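PDB 5T11: lipoprotein from Paraburkholderia phytofirmans, which probably guides Pel polysaccharide export across the outer membrane, as a periplasmic lipoprotein that assembles into a dodecamer. Local coordinates for residues E98-K102 with R138-S142. The protein carries 1 engineered substitution. Residues are numbered along the deposited sequence; the frame is centred on the assembly and turned at random.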
loop_
_atom_site.group_PDB
_atom_site.type_symbol
_atom_site.label_atom_id
_atom_site.label_comp_id
_atom_site.label_asym_id
_atom_site.label_seq_id
_atom_site.Cartn_x
_atom_site.Cartn_y
_atom_site.Cartn_z
ATOM N N GLU B 98 6.383 19.761 22.548
ATOM C CA GLU B 98 6.939 18.588 21.889
ATOM C C GLU B 98 6.971 17.448 22.892
ATOM O O GLU B 98 7.285 17.653 24.072
ATOM C CB GLU B 98 8.346 18.871 21.344
ATOM C CG GLU B 98 9.011 17.676 20.697
ATOM C CD GLU B 98 10.138 18.071 19.726
ATOM O OE1 GLU B 98 10.986 18.925 20.096
ATOM O OE2 GLU B 98 10.174 17.515 18.590
ATOM N N TRP B 99 6.654 16.255 22.416
ATOM C CA TRP B 99 6.520 15.082 23.269
ATOM C C TRP B 99 6.405 13.857 22.374
ATOM O O TRP B 99 5.299 13.348 22.153
ATOM C CB TRP B 99 5.287 15.235 24.158
ATOM C CG TRP B 99 5.097 14.252 25.307
ATOM C CD1 TRP B 99 4.764 12.925 25.218
ATOM C CD2 TRP B 99 5.133 14.560 26.717
ATOM N NE1 TRP B 99 4.622 12.385 26.480
ATOM C CE2 TRP B 99 4.851 13.362 27.416
ATOM C CE3 TRP B 99 5.411 15.724 27.451
ATOM C CZ2 TRP B 99 4.822 13.297 28.821
ATOM C CZ3 TRP B 99 5.379 15.659 28.845
ATOM C CH2 TRP B 99 5.079 14.448 29.511
ATOM N N ARG B 100 7.521 13.401 21.812
ATOM C CA ARG B 100 7.472 12.325 20.823
ATOM C C ARG B 100 8.826 11.639 20.790
ATOM O O ARG B 100 9.812 12.146 21.335
ATOM C CB ARG B 100 7.121 12.868 19.430
ATOM C CG ARG B 100 8.186 13.855 18.889
ATOM C CD ARG B 100 7.948 14.248 17.430
ATOM N NE ARG B 100 8.019 13.080 16.539
ATOM C CZ ARG B 100 8.010 13.150 15.213
ATOM N NH1 ARG B 100 7.927 14.333 14.598
ATOM N NH2 ARG B 100 8.088 12.041 14.497
ATOM N N TYR B 101 8.866 10.474 20.141
ATOM C CA TYR B 101 10.132 9.959 19.630
ATOM C C TYR B 101 10.320 10.526 18.235
ATOM O O TYR B 101 9.362 10.624 17.462
ATOM C CB TYR B 101 10.174 8.425 19.583
ATOM C CG TYR B 101 10.074 7.756 20.944
ATOM C CD1 TYR B 101 11.209 7.578 21.734
ATOM C CD2 TYR B 101 8.842 7.309 21.449
ATOM C CE1 TYR B 101 11.139 6.976 22.987
ATOM C CE2 TYR B 101 8.761 6.698 22.720
ATOM C CZ TYR B 101 9.921 6.542 23.480
ATOM O OH TYR B 101 9.883 5.954 24.733
ATOM N N LYS B 102 11.547 10.942 17.925
ATOM C CA LYS B 102 11.827 11.297 16.547
ATOM C C LYS B 102 11.685 10.046 15.679
ATOM O O LYS B 102 11.654 8.914 16.174
ATOM C CB LYS B 102 13.224 11.931 16.412
ATOM C CG LYS B 102 13.292 13.357 17.019
ATOM C CD LYS B 102 14.736 13.857 17.290
ATOM C CE LYS B 102 15.617 13.821 16.071
ATOM N NZ LYS B 102 16.898 14.615 16.317
ATOM N N ARG B 138 18.511 5.199 23.236
ATOM C CA ARG B 138 18.116 4.162 24.180
ATOM C C ARG B 138 17.163 4.656 25.259
ATOM O O ARG B 138 16.654 3.834 26.025
ATOM C CB ARG B 138 19.348 3.557 24.861
ATOM C CG ARG B 138 19.884 4.433 25.982
ATOM C CD ARG B 138 20.924 3.724 26.836
ATOM N NE ARG B 138 22.141 3.424 26.090
ATOM C CZ ARG B 138 22.982 4.352 25.653
ATOM N NH1 ARG B 138 24.076 4.002 24.983
ATOM N NH2 ARG B 138 22.715 5.637 25.868
ATOM N N SER B 139 16.909 5.959 25.349
ATOM C CA SER B 139 16.146 6.474 26.474
ATOM C C SER B 139 14.638 6.391 26.220
ATOM O O SER B 139 14.168 6.237 25.087
ATOM C CB SER B 139 16.544 7.916 26.793
ATOM O OG SER B 139 16.886 8.641 25.631
ATOM N N GLY B 140 13.886 6.480 27.312
ATOM C CA GLY B 140 12.436 6.448 27.269
ATOM C C GLY B 140 11.868 7.853 27.283
ATOM O O GLY B 140 12.355 8.733 28.002
ATOM N N LEU B 141 10.838 8.061 26.463
ATOM C CA LEU B 141 10.158 9.351 26.448
ATOM C C LEU B 141 9.691 9.745 27.850
ATOM O O LEU B 141 9.940 10.867 28.309
ATOM C CB LEU B 141 8.983 9.287 25.472
ATOM C CG LEU B 141 8.077 10.507 25.329
ATOM C CD1 LEU B 141 8.901 11.768 25.090
ATOM C CD2 LEU B 141 7.105 10.284 24.181
ATOM N N SER B 142 9.008 8.836 28.555
ATOM C CA SER B 142 8.536 9.227 29.883
ATOM C C SER B 142 9.696 9.488 30.852
ATOM O O SER B 142 9.583 10.374 31.703
ATOM C CB SER B 142 7.563 8.181 30.448
ATOM O OG SER B 142 8.155 6.891 30.541
#
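L141 packs between the aromatic side chains of W99 and Y101, joining the start of helix 141-152 to strand 90-99 and the corner that follows it at R100 in the mixed alpha/beta fold of this LpoB-related lipoprotein. CG anti to the backbone N (chi1 177°) carries the L141 side chain toward W99 and the R100 backbone: CD2 lies 3.7 Å from W99 CD1, and CD1 is 3.9 Å from R100 O while also lying over one face of the indole. L141 meets W99 at CD1 and NE1; the W99 side chain also packs on A35, S38, A39 and I42 of helix 35-49. Y101 reaches the leucine at its base, CZ standing 3.5 Å from L141 CB. Its hydroxyl, just past the corner, takes up the amide N-H that follows the N-cap position G140. E98 of a second subunit hydrogen-bonds that same hydroxyl through OE2 and the amide of S142 through OE1, which places the contact at a subunit interface of the dodecamer. S139 O lies at the ring edge, in plane, 3.8 Å from Y101 CE1. The bond from L141 N to Y101 OH measures 2.9 Å and is almost straight, at 178°.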